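Side-chain contacts in aromatic amino acid aminotransferase I (Candida albicans WO-1, PDB 6HNU), which probably transfers the amino group of aromatic L-amino acids to 2-oxoglutarate, giving aromatic oxo-acids and L-glutamate, with pyridoxal 5'-phosphate as its cofactor: residues E143-T148 with P207-T212; S147-F152 with N174-N179; S401-P404 with E408-E411; L398-S401 with K405-E408; E255-D260 with V369-L374. All coordinates share one frame; numbering follows the deposited sequence.

Contact 1. Residues E143-T148 with P207-T212; sequences EAWDST and PKFLYT
W145 reaches from helix 141-152 to strand 209-212 and sets its indole against two aromatic rings, Y211 over one face and F209 at the edge. The Y211 ring is displaced toward the rim of the indole, with W145 CZ3 to Y211 CD1 at 3.3 Å. Its plane is turned 34° from that of the six-membered ring of W145, an oblique pairing with the centroids 4.2 Å apart. F209 meets the same indole differently. Here the rings touch rim to rim with their planes at 77°, W145 CH2 standing 3.5 Å from F209 CE1. CG of W145 is anti to the backbone N (chi1 171°), which points the indole at the strand, whose axis passes 12.1 Å from that of helix segment 143-148. T148, one turn further along, adds a methyl contact, CG2 to F209 CE2 at 4.0 Å. Its hydroxyl turns back to the helix, where T148 OG1 and T148 N grip A144 O from opposite faces of the carbonyl plane. The polar ends of the aromatic pair are also used: W145 NE1 bonds A169 O, and Y211 OH bonds D246 OD2. Y211 also touches the pyridoxal phosphate, so this buried, apolar cluster packs behind a residue of the cofactor pocket.

Contact 2. Residues S147-F152 with N174-N179; sequences STLRTF and NGQGVN
Q176 lays its terminal amide against L149 CB and R150 CG on helix 141-152. Its oxygen comes closest, with Q176 OE1 3.2 Å from L149 CB and 3.4 Å from R150 CG. R150 N is also near that oxygen, but the angle is too poor for a hydrogen bond, and the approach is one of van der Waals contact. Beside it the branched ends of L149 and V178 meet more loosely, L149 CD2 lying 4.2 Å from V178 CG1. The glutamine reaches this far because its chain runs extended beyond CG (chi2 -176°), while NE2 makes a weak hydrogen bond to D146 O in the preceding turn of the helix. R150 bends at chi3 (82°) and directs its guanidinium to the second subunit, where NH2 forms a salt bridge with D146 OD2 of that chain. R150 and Q176 also pack against their counterparts Q176 and R150 of the second subunit, so the contact reaches the dimer interface. Behind L149 and V178 stands I159 of strand 158-162. The turn that presents Q176 and V178 is a Schellman motif closing helix 167-175: G177, at positive phi, is its C-prime residue, with G177 N bonded to N174 O and V178 N to A173 O.

Contact 3. Residues S401-P404 with E408-E411; sequences SKHP and EFLE
H403 and F409 supply the ring contact between residues 401-404 and 408-411. F409 CE2 sits over one face of the imidazole, toward its rim, 3.7 Å from H403 CE1. The planes are inclined at 39° and the centroids lie 5.2 Å apart, so the pair is oblique. P404 CD covers the opposite imidazole face, leaving the histidine ring between a proline carbon and a phenyl rim. CG of H403 is anti to the backbone N (chi1 -169°), which swings the ring toward F409. The polar interaction is indirect: one water donates to P404 O at 2.9 Å and, weakly, to E408 OE2 at 2.9 Å. A bend at chi2 (84°) folds the E408 carboxylate back toward the proline, although P404 O and E408 OE1 themselves stay 3.6 Å apart. Both imidazole nitrogens have partners, H403 ND1 pairing with K405 N and H403 NE2 with E488 OE1; together these bonds should fix the rotation of the ring. The contact lies within the connection from strand 393-399 to helix 413-426. H403 and F409 both pack on V416 of that helix, while H403 also meets F489 edge-to-face at the end of helix 471-489.

Contact 4. Residues L398-S401 with K405-E408; sequences LDAS and KYKE
The Y406 ring receives the backbone of S401 on one face. S401 CA stands 3.6 Å from the ring centroid and only 4° off the ring normal, a CH-pi contact almost straight over the ring centre. S401 CB leans over the far half of the same ring, 3.9 Å from Y406 CE2. On the CD1 side the ring is approached obliquely by the carbonyl of A400, with A400 O 3.3 Å from Y406 CD1. The methyl of A400 adds a looser contact, its CB being 4.4 Å from Y406 CE1. CG of Y406 is anti to the backbone N (chi1 -172°), and the ring thereby turns back over the chain that led into the loop.

The covered backbone belongs to an Asx turn at the end of strand 393-399. D399 OD1 accepts from S401 N at 3.0 Å and from S401 OG at 2.6 Å. The amide comes from the anti side and the hydroxyl from the syn side of the carboxylate oxygen, both displaced toward the same face of its plane. OG of S401 reaches D399 from between the backbone N and the carbonyl carbon (chi1 85°), and this paired grip should hold the serine in place against the tyrosine face. T458 OG1 adds a weak bond to D399 OD1, and A400 is tied to T458 through the backbone. V416 of helix 413-426 packs against both A400 and Y406, while E411, further along the same loop, touches the tyrosine side chain.

Contact 5. Residues E255-D260 with V369-L374; sequences ETYTKD and VAIDAL
Y257 lies in an irregular loop, and within residues 369-374 its CA is nearest that of I371, 8.5 Å away. The contact joins this loop to the late turns of the long helix 334-377, and just past Y257 the loop forms an ST turn in which T258 OG1 accepts from D260 N at 3.3 Å. CG of Y257 is anti to the backbone N (chi1 172°), and the ring extends from the loop to the helix surface. There it meets two consecutive residues in different ways. I371 presents its CG2 branch to one face of the ring, 3.8 Å from the centroid and 20° off the normal, a CH-pi contact displaced toward the hydroxyl end. Y257 CZ is the ring atom nearest to that methyl, at 3.6 Å. The other branch of I371 leads away from the tyrosine, and the isoleucine packs also on F394 of strand 393-399 and on F385 and P388.

D372 OD1 instead lies at the ring edge, near its plane. The D372 carboxylate is turned 64° from the ring. D372 OD1 also forms a salt bridge with R264, whose NH1 bonds T258 O as well, so the same arginine links the helix to the loop carbonyl. This positive neighbour would be expected to stabilise the negative charge on D372. P387 packs on the tyrosine too. The phenol is the donor to the carboxylate: Y257 OH lies 2.6 Å from D372 OD1 and approaches almost in line with the CG-OD1 bond.

In the fold
From the N terminus, contacts 1 and 2 open on helix 141-152 and share S147 and T148. Contact 2 closes first, at the end of helix 167-175, so its loop falls within that of contact 1, which closes on strand 209-212 in the central sheet. They adjoin, with K208 NZ hydrogen-bonded to F152 O, and both touch the second subunit. Contact 5 follows in series and spans the longest separation, bringing the loop after strand 242-246 to helix 334-377. Contacts 4 and 3 come last, both within the connection between strand 393-399 and helix 413-426. Their loops cross: contact 4 opens and closes first, and the two share S401 and E408.

Contact 1. Residues E143-T148 with P207-T212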
# COMPACT_ATOMS: atom_id res chain seq x y z
N GLU B 143 5.59 -4.26 -1.46
CA GLU B 143 4.99 -4.07 -0.11
C GLU B 143 5.22 -5.35 0.69
O GLU B 143 5.69 -5.22 1.85
CB GLU B 143 3.49 -3.77 -0.18
CG GLU B 143 2.85 -3.81 1.20
CD GLU B 143 2.26 -5.15 1.58
OE1 GLU B 143 1.33 -5.59 0.86
OE2 GLU B 143 2.66 -5.72 2.63
N ALA B 144 4.94 -6.53 0.11
CA ALA B 144 5.05 -7.79 0.89
C ALA B 144 6.48 -7.93 1.44
O ALA B 144 6.62 -8.34 2.57
CB ALA B 144 4.62 -8.98 0.07
N TRP B 145 7.51 -7.53 0.68
CA TRP B 145 8.92 -7.57 1.13
C TRP B 145 9.15 -6.57 2.28
O TRP B 145 9.76 -6.93 3.34
CB TRP B 145 9.85 -7.33 -0.07
CG TRP B 145 11.26 -7.15 0.38
CD1 TRP B 145 12.03 -6.04 0.19
CD2 TRP B 145 12.06 -8.10 1.09
NE1 TRP B 145 13.26 -6.22 0.78
CE2 TRP B 145 13.32 -7.48 1.31
CE3 TRP B 145 11.84 -9.39 1.62
CZ2 TRP B 145 14.34 -8.10 2.01
CZ3 TRP B 145 12.87 -10.01 2.29
CH2 TRP B 145 14.10 -9.37 2.46
N ASP B 146 8.66 -5.35 2.14
CA ASP B 146 8.78 -4.32 3.20
C ASP B 146 8.16 -4.89 4.48
O ASP B 146 8.84 -4.86 5.54
CB ASP B 146 8.16 -3.00 2.77
CG ASP B 146 8.38 -1.90 3.80
OD1 ASP B 146 9.52 -1.56 4.03
OD2 ASP B 146 7.41 -1.35 4.27
N SER B 147 6.98 -5.48 4.35
CA SER B 147 6.21 -6.09 5.48
C SER B 147 6.93 -7.30 6.05
O SER B 147 6.87 -7.45 7.30
CB SER B 147 4.79 -6.43 5.11
OG SER B 147 4.12 -5.25 4.69
N THR B 148 7.61 -8.11 5.22
CA THR B 148 8.42 -9.26 5.67
C THR B 148 9.53 -8.77 6.61
O THR B 148 9.72 -9.35 7.69
CB THR B 148 8.98 -10.05 4.48
OG1 THR B 148 7.85 -10.49 3.70
CG2 THR B 148 9.89 -11.18 4.91
N PRO B 207 21.08 -15.53 11.21
CA PRO B 207 20.27 -14.72 10.32
C PRO B 207 18.81 -15.14 10.51
O PRO B 207 18.56 -16.29 10.72
CB PRO B 207 20.76 -15.04 8.91
CG PRO B 207 21.94 -15.95 9.08
CD PRO B 207 21.90 -16.50 10.49
N LYS B 208 17.87 -14.19 10.36
CA LYS B 208 16.42 -14.48 10.50
C LYS B 208 15.92 -15.28 9.31
O LYS B 208 15.06 -16.14 9.50
CB LYS B 208 15.65 -13.17 10.64
CG LYS B 208 16.17 -12.29 11.76
CD LYS B 208 16.25 -12.96 13.13
CE LYS B 208 14.93 -13.53 13.62
NZ LYS B 208 13.99 -12.45 14.03
N PHE B 209 16.45 -15.02 8.12
CA PHE B 209 15.99 -15.74 6.92
C PHE B 209 16.95 -15.54 5.75
O PHE B 209 17.87 -14.66 5.77
CB PHE B 209 14.56 -15.28 6.59
CG PHE B 209 14.35 -13.83 6.25
CD1 PHE B 209 14.80 -13.28 5.05
CD2 PHE B 209 13.61 -13.02 7.09
CE1 PHE B 209 14.59 -11.95 4.75
CE2 PHE B 209 13.36 -11.69 6.76
CZ PHE B 209 13.84 -11.16 5.59
N LEU B 210 16.67 -16.30 4.71
CA LEU B 210 17.27 -16.15 3.37
C LEU B 210 16.22 -15.60 2.43
O LEU B 210 15.09 -16.11 2.43
CB LEU B 210 17.80 -17.51 2.89
CG LEU B 210 18.10 -17.57 1.39
CD1 LEU B 210 19.31 -16.75 1.02
CD2 LEU B 210 18.29 -19.01 0.93
N TYR B 211 16.59 -14.53 1.71
CA TYR B 211 15.76 -13.86 0.69
C TYR B 211 16.26 -14.37 -0.66
O TYR B 211 17.41 -14.13 -0.97
CB TYR B 211 15.88 -12.33 0.83
CG TYR B 211 15.29 -11.53 -0.31
CD1 TYR B 211 13.92 -11.49 -0.52
CD2 TYR B 211 16.10 -10.86 -1.21
CE1 TYR B 211 13.37 -10.81 -1.59
CE2 TYR B 211 15.57 -10.16 -2.28
CZ TYR B 211 14.20 -10.15 -2.48
OH TYR B 211 13.69 -9.48 -3.54
N THR B 212 15.40 -15.03 -1.43
CA THR B 212 15.76 -15.64 -2.71
C THR B 212 14.72 -15.29 -3.77
O THR B 212 13.52 -15.51 -3.58
CB THR B 212 16.02 -17.15 -2.56
OG1 THR B 212 16.35 -17.66 -3.85
CG2 THR B 212 14.86 -17.96 -2.03

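Contact 2. Residues S147-F152 with N174-N179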
# COMPACT_ATOMS: atom_id res chain seq x y z
N SER B 147 6.98 -5.48 4.35
CA SER B 147 6.21 -6.09 5.48
C SER B 147 6.93 -7.30 6.05
O SER B 147 6.87 -7.45 7.30
CB SER B 147 4.79 -6.43 5.11
OG SER B 147 4.12 -5.25 4.69
N THR B 148 7.61 -8.11 5.22
CA THR B 148 8.42 -9.26 5.67
C THR B 148 9.53 -8.77 6.61
O THR B 148 9.72 -9.35 7.69
CB THR B 148 8.98 -10.05 4.48
OG1 THR B 148 7.85 -10.49 3.70
CG2 THR B 148 9.89 -11.18 4.91
N LEU B 149 10.28 -7.76 6.18
CA LEU B 149 11.38 -7.21 6.99
C LEU B 149 10.79 -6.67 8.30
O LEU B 149 11.37 -6.91 9.37
CB LEU B 149 12.06 -6.09 6.20
CG LEU B 149 12.98 -6.53 5.07
CD1 LEU B 149 13.20 -5.38 4.13
CD2 LEU B 149 14.30 -7.03 5.63
N ARG B 150 9.58 -6.09 8.27
CA ARG B 150 9.02 -5.52 9.53
C ARG B 150 8.51 -6.60 10.48
O ARG B 150 8.39 -6.27 11.68
CB ARG B 150 7.93 -4.47 9.23
CG ARG B 150 8.46 -3.28 8.45
CD ARG B 150 7.36 -2.40 7.89
NE ARG B 150 6.88 -1.50 8.91
CZ ARG B 150 5.94 -0.57 8.75
NH1 ARG B 150 5.65 0.22 9.76
NH2 ARG B 150 5.29 -0.43 7.60
N THR B 151 8.17 -7.78 9.98
CA THR B 151 7.60 -8.92 10.73
C THR B 151 8.73 -9.74 11.36
O THR B 151 8.57 -10.14 12.51
CB THR B 151 6.72 -9.75 9.80
OG1 THR B 151 5.70 -8.85 9.35
CG2 THR B 151 6.16 -10.99 10.45
N PHE B 152 9.87 -9.95 10.66
CA PHE B 152 10.91 -10.92 11.11
C PHE B 152 12.22 -10.24 11.54
O PHE B 152 13.07 -10.96 12.05
CB PHE B 152 11.16 -11.94 10.02
CG PHE B 152 9.96 -12.78 9.71
CD1 PHE B 152 9.42 -13.63 10.66
CD2 PHE B 152 9.33 -12.69 8.48
CE1 PHE B 152 8.32 -14.42 10.37
CE2 PHE B 152 8.21 -13.45 8.21
CZ PHE B 152 7.70 -14.31 9.15
N ASN B 174 18.02 -1.75 3.92
CA ASN B 174 18.91 -0.64 4.36
C ASN B 174 18.11 0.35 5.20
O ASN B 174 18.58 0.77 6.29
CB ASN B 174 19.56 0.07 3.18
CG ASN B 174 20.53 -0.83 2.45
OD1 ASN B 174 20.94 -1.86 2.99
ND2 ASN B 174 20.94 -0.41 1.26
N GLY B 175 16.89 0.63 4.77
CA GLY B 175 16.00 1.60 5.44
C GLY B 175 15.59 1.12 6.82
O GLY B 175 15.32 1.99 7.65
N GLN B 176 15.57 -0.19 7.06
CA GLN B 176 15.16 -0.75 8.36
C GLN B 176 16.39 -1.14 9.20
O GLN B 176 16.18 -1.72 10.26
CB GLN B 176 14.22 -1.90 8.09
CG GLN B 176 12.97 -1.41 7.37
CD GLN B 176 11.99 -2.52 7.17
OE1 GLN B 176 11.82 -3.41 8.01
NE2 GLN B 176 11.32 -2.45 6.02
N GLY B 177 17.59 -0.76 8.78
CA GLY B 177 18.84 -1.11 9.49
C GLY B 177 19.10 -2.60 9.51
O GLY B 177 19.71 -3.08 10.49
N VAL B 178 18.62 -3.35 8.52
CA VAL B 178 18.82 -4.82 8.48
C VAL B 178 20.01 -5.12 7.58
O VAL B 178 20.00 -4.67 6.43
CB VAL B 178 17.54 -5.54 8.04
CG1 VAL B 178 17.75 -7.05 7.97
CG2 VAL B 178 16.40 -5.16 8.97
N ASN B 179 21.01 -5.79 8.16
CA ASN B 179 22.24 -6.24 7.45
C ASN B 179 21.88 -7.29 6.38
O ASN B 179 21.17 -8.27 6.69
CB ASN B 179 23.26 -6.77 8.46
CG ASN B 179 23.62 -5.73 9.49
OD1 ASN B 179 23.40 -5.92 10.69
ND2 ASN B 179 24.17 -4.63 9.04

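Contact 3. Residues S401-P404 with E408-E411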
# COMPACT_ATOMS: atom_id res chain seq x y z
N SER B 401 39.86 -9.75 -17.31
CA SER B 401 41.33 -9.96 -17.28
C SER B 401 41.89 -10.05 -18.71
O SER B 401 43.10 -9.89 -18.85
CB SER B 401 41.70 -11.15 -16.42
OG SER B 401 41.62 -12.37 -17.14
N LYS B 402 41.04 -10.18 -19.74
CA LYS B 402 41.45 -10.27 -21.17
C LYS B 402 41.35 -8.92 -21.88
O LYS B 402 41.72 -8.84 -23.06
CB LYS B 402 40.62 -11.33 -21.87
CG LYS B 402 40.99 -12.72 -21.37
CD LYS B 402 40.40 -13.89 -22.08
CE LYS B 402 41.23 -15.12 -21.78
NZ LYS B 402 40.80 -16.27 -22.61
N HIS B 403 40.85 -7.89 -21.20
CA HIS B 403 40.70 -6.55 -21.79
C HIS B 403 42.11 -6.01 -22.00
O HIS B 403 42.94 -6.15 -21.11
CB HIS B 403 39.91 -5.59 -20.89
CG HIS B 403 39.54 -4.34 -21.58
ND1 HIS B 403 40.49 -3.35 -21.86
CD2 HIS B 403 38.38 -3.91 -22.11
CE1 HIS B 403 39.90 -2.35 -22.47
NE2 HIS B 403 38.60 -2.67 -22.66
N PRO B 404 42.43 -5.45 -23.17
CA PRO B 404 43.81 -5.04 -23.44
C PRO B 404 44.32 -3.89 -22.56
O PRO B 404 45.53 -3.62 -22.59
CB PRO B 404 43.79 -4.64 -24.92
CG PRO B 404 42.35 -4.40 -25.25
CD PRO B 404 41.54 -5.28 -24.32
N GLU B 408 46.42 -1.30 -17.30
CA GLU B 408 46.30 0.18 -17.30
C GLU B 408 45.11 0.58 -16.44
O GLU B 408 45.15 1.67 -15.82
CB GLU B 408 46.18 0.69 -18.73
CG GLU B 408 47.46 0.49 -19.51
CD GLU B 408 47.62 -0.89 -20.13
OE1 GLU B 408 46.79 -1.80 -19.79
OE2 GLU B 408 48.57 -1.05 -20.93
N PHE B 409 44.13 -0.33 -16.32
CA PHE B 409 42.96 -0.18 -15.42
C PHE B 409 43.27 -0.71 -14.01
O PHE B 409 42.31 -1.02 -13.28
CB PHE B 409 41.76 -0.97 -15.98
CG PHE B 409 41.12 -0.42 -17.23
CD1 PHE B 409 41.27 0.90 -17.61
CD2 PHE B 409 40.29 -1.23 -17.99
CE1 PHE B 409 40.64 1.39 -18.74
CE2 PHE B 409 39.64 -0.74 -19.12
CZ PHE B 409 39.80 0.57 -19.48
N LEU B 410 44.54 -0.89 -13.65
CA LEU B 410 44.96 -1.36 -12.30
C LEU B 410 44.28 -2.69 -11.95
O LEU B 410 43.99 -2.92 -10.77
CB LEU B 410 44.61 -0.27 -11.27
CG LEU B 410 44.80 1.16 -11.75
CD1 LEU B 410 44.40 2.15 -10.67
CD2 LEU B 410 46.23 1.41 -12.21
N GLU B 411 44.09 -3.53 -12.96
CA GLU B 411 43.50 -4.89 -12.83
C GLU B 411 42.15 -4.76 -12.11
O GLU B 411 41.82 -5.61 -11.24
CB GLU B 411 44.51 -5.80 -12.12
CG GLU B 411 45.66 -6.13 -13.04
CD GLU B 411 47.00 -5.95 -12.36
OE1 GLU B 411 47.21 -6.59 -11.32
OE2 GLU B 411 47.80 -5.13 -12.86
O HOH W 1 46.80 -1.11 -23.28

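Contact 4. Residues L398-S401 with K405-E408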
# COMPACT_ATOMS: atom_id res chain seq x y z
N LEU B 398 31.81 -11.69 -19.01
CA LEU B 398 33.05 -11.32 -19.75
C LEU B 398 34.24 -11.53 -18.82
O LEU B 398 34.10 -11.32 -17.62
CB LEU B 398 32.98 -9.87 -20.26
CG LEU B 398 31.79 -9.46 -21.12
CD1 LEU B 398 31.80 -7.96 -21.40
CD2 LEU B 398 31.75 -10.21 -22.44
N ASP B 399 35.38 -11.99 -19.36
CA ASP B 399 36.64 -12.17 -18.59
C ASP B 399 37.36 -10.83 -18.66
O ASP B 399 37.91 -10.49 -19.74
CB ASP B 399 37.49 -13.34 -19.12
CG ASP B 399 38.76 -13.53 -18.33
OD1 ASP B 399 39.09 -12.63 -17.50
OD2 ASP B 399 39.43 -14.55 -18.52
N ALA B 400 37.21 -9.99 -17.63
CA ALA B 400 37.73 -8.60 -17.70
C ALA B 400 39.26 -8.67 -17.81
O ALA B 400 39.84 -7.71 -18.37
CB ALA B 400 37.30 -7.80 -16.50
N SER B 401 39.86 -9.75 -17.31
CA SER B 401 41.33 -9.96 -17.28
C SER B 401 41.89 -10.05 -18.71
O SER B 401 43.10 -9.89 -18.85
CB SER B 401 41.70 -11.15 -16.42
OG SER B 401 41.62 -12.37 -17.14
N LYS B 405 43.44 -3.23 -21.79
CA LYS B 405 43.83 -2.15 -20.87
C LYS B 405 43.79 -2.64 -19.43
O LYS B 405 43.79 -1.79 -18.53
CB LYS B 405 42.94 -0.92 -21.05
CG LYS B 405 42.88 -0.39 -22.48
CD LYS B 405 42.16 0.94 -22.54
CE LYS B 405 42.04 1.51 -23.94
NZ LYS B 405 41.08 2.62 -23.93
N TYR B 406 43.73 -3.95 -19.19
CA TYR B 406 43.47 -4.44 -17.81
C TYR B 406 44.59 -3.97 -16.85
O TYR B 406 44.30 -3.61 -15.69
CB TYR B 406 43.33 -5.96 -17.78
CG TYR B 406 42.89 -6.55 -16.47
CD1 TYR B 406 41.62 -6.30 -15.95
CD2 TYR B 406 43.71 -7.45 -15.80
CE1 TYR B 406 41.21 -6.90 -14.77
CE2 TYR B 406 43.32 -8.04 -14.61
CZ TYR B 406 42.06 -7.76 -14.09
OH TYR B 406 41.66 -8.36 -12.94
N LYS B 407 45.85 -3.99 -17.29
CA LYS B 407 46.95 -3.51 -16.41
C LYS B 407 46.77 -2.01 -16.23
O LYS B 407 46.96 -1.54 -15.12
CB LYS B 407 48.33 -3.89 -16.96
CG LYS B 407 48.76 -5.33 -16.71
CD LYS B 407 50.21 -5.61 -17.10
CE LYS B 407 51.21 -5.09 -16.08
NZ LYS B 407 52.49 -4.69 -16.72
N GLU B 408 46.42 -1.30 -17.30
CA GLU B 408 46.30 0.18 -17.30
C GLU B 408 45.11 0.58 -16.44
O GLU B 408 45.15 1.67 -15.82
CB GLU B 408 46.18 0.69 -18.73
CG GLU B 408 47.46 0.49 -19.51
CD GLU B 408 47.62 -0.89 -20.13
OE1 GLU B 408 46.79 -1.80 -19.79
OE2 GLU B 408 48.57 -1.05 -20.93

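Contact 5. Residues E255-D260 with V369-L374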
# COMPACT_ATOMS: atom_id res chain seq x y z
N GLU B 255 10.35 -23.42 -21.77
CA GLU B 255 10.93 -24.67 -22.33
C GLU B 255 12.46 -24.53 -22.22
O GLU B 255 12.95 -23.39 -22.35
CB GLU B 255 10.46 -24.88 -23.77
CG GLU B 255 8.95 -24.88 -23.94
CD GLU B 255 8.12 -25.78 -23.03
OE1 GLU B 255 8.70 -26.71 -22.40
OE2 GLU B 255 6.89 -25.53 -22.95
N THR B 256 13.15 -25.61 -21.88
CA THR B 256 14.64 -25.69 -21.91
C THR B 256 15.14 -25.23 -23.29
O THR B 256 14.55 -25.61 -24.34
CB THR B 256 15.14 -27.09 -21.56
OG1 THR B 256 14.60 -27.37 -20.27
CG2 THR B 256 16.65 -27.16 -21.49
N TYR B 257 16.18 -24.41 -23.31
CA TYR B 257 16.75 -23.88 -24.57
C TYR B 257 17.50 -25.01 -25.27
O TYR B 257 18.17 -25.79 -24.59
CB TYR B 257 17.67 -22.69 -24.32
CG TYR B 257 18.43 -22.21 -25.54
CD1 TYR B 257 17.87 -21.30 -26.42
CD2 TYR B 257 19.72 -22.67 -25.80
CE1 TYR B 257 18.57 -20.87 -27.54
CE2 TYR B 257 20.43 -22.24 -26.91
CZ TYR B 257 19.86 -21.33 -27.78
OH TYR B 257 20.55 -20.88 -28.87
N THR B 258 17.35 -25.09 -26.58
CA THR B 258 18.16 -25.98 -27.46
C THR B 258 18.68 -25.13 -28.63
O THR B 258 17.92 -24.27 -29.09
CB THR B 258 17.30 -27.15 -27.96
OG1 THR B 258 18.11 -27.96 -28.81
CG2 THR B 258 16.10 -26.69 -28.75
N LYS B 259 19.91 -25.37 -29.10
CA LYS B 259 20.45 -24.68 -30.32
C LYS B 259 19.70 -25.20 -31.56
O LYS B 259 19.52 -24.42 -32.53
CB LYS B 259 21.96 -24.89 -30.45
CG LYS B 259 22.81 -24.36 -29.29
CD LYS B 259 24.08 -25.16 -29.08
CE LYS B 259 25.29 -24.31 -28.74
NZ LYS B 259 25.62 -23.37 -29.84
N ASP B 260 19.22 -26.45 -31.50
CA ASP B 260 18.52 -27.14 -32.62
C ASP B 260 17.17 -26.48 -32.86
O ASP B 260 16.16 -26.97 -32.29
CB ASP B 260 18.36 -28.64 -32.34
CG ASP B 260 17.64 -29.43 -33.44
OD1 ASP B 260 17.37 -28.84 -34.53
OD2 ASP B 260 17.35 -30.63 -33.20
N VAL B 369 15.25 -16.20 -29.12
CA VAL B 369 15.71 -15.15 -30.06
C VAL B 369 16.89 -14.41 -29.43
O VAL B 369 17.92 -14.16 -30.12
CB VAL B 369 14.55 -14.23 -30.45
CG1 VAL B 369 15.01 -12.91 -31.07
CG2 VAL B 369 13.60 -14.97 -31.38
N ALA B 370 16.77 -14.06 -28.14
CA ALA B 370 17.84 -13.41 -27.36
C ALA B 370 19.10 -14.26 -27.38
O ALA B 370 20.15 -13.71 -27.75
CB ALA B 370 17.38 -13.16 -25.94
N ILE B 371 19.02 -15.52 -26.99
CA ILE B 371 20.20 -16.39 -26.77
C ILE B 371 20.81 -16.80 -28.12
O ILE B 371 22.06 -16.90 -28.21
CB ILE B 371 19.82 -17.60 -25.92
CG1 ILE B 371 19.30 -17.15 -24.55
CG2 ILE B 371 20.98 -18.57 -25.80
CD1 ILE B 371 20.24 -16.23 -23.78
N ASP B 372 19.98 -17.06 -29.13
CA ASP B 372 20.48 -17.23 -30.53
C ASP B 372 21.31 -16.00 -30.93
O ASP B 372 22.37 -16.17 -31.56
CB ASP B 372 19.32 -17.42 -31.50
CG ASP B 372 18.64 -18.77 -31.45
OD1 ASP B 372 19.14 -19.66 -30.73
OD2 ASP B 372 17.60 -18.92 -32.13
N ALA B 373 20.86 -14.79 -30.61
CA ALA B 373 21.59 -13.57 -30.96
C ALA B 373 22.88 -13.49 -30.13
O ALA B 373 23.95 -13.21 -30.73
CB ALA B 373 20.68 -12.37 -30.86
N LEU B 374 22.87 -13.81 -28.83
CA LEU B 374 24.11 -13.84 -28.01
C LEU B 374 25.12 -14.80 -28.68
O LEU B 374 26.31 -14.45 -28.81
CB LEU B 374 23.83 -14.31 -26.58
CG LEU B 374 23.11 -13.34 -25.65
CD1 LEU B 374 23.15 -13.90 -24.23
CD2 LEU B 374 23.71 -11.93 -25.69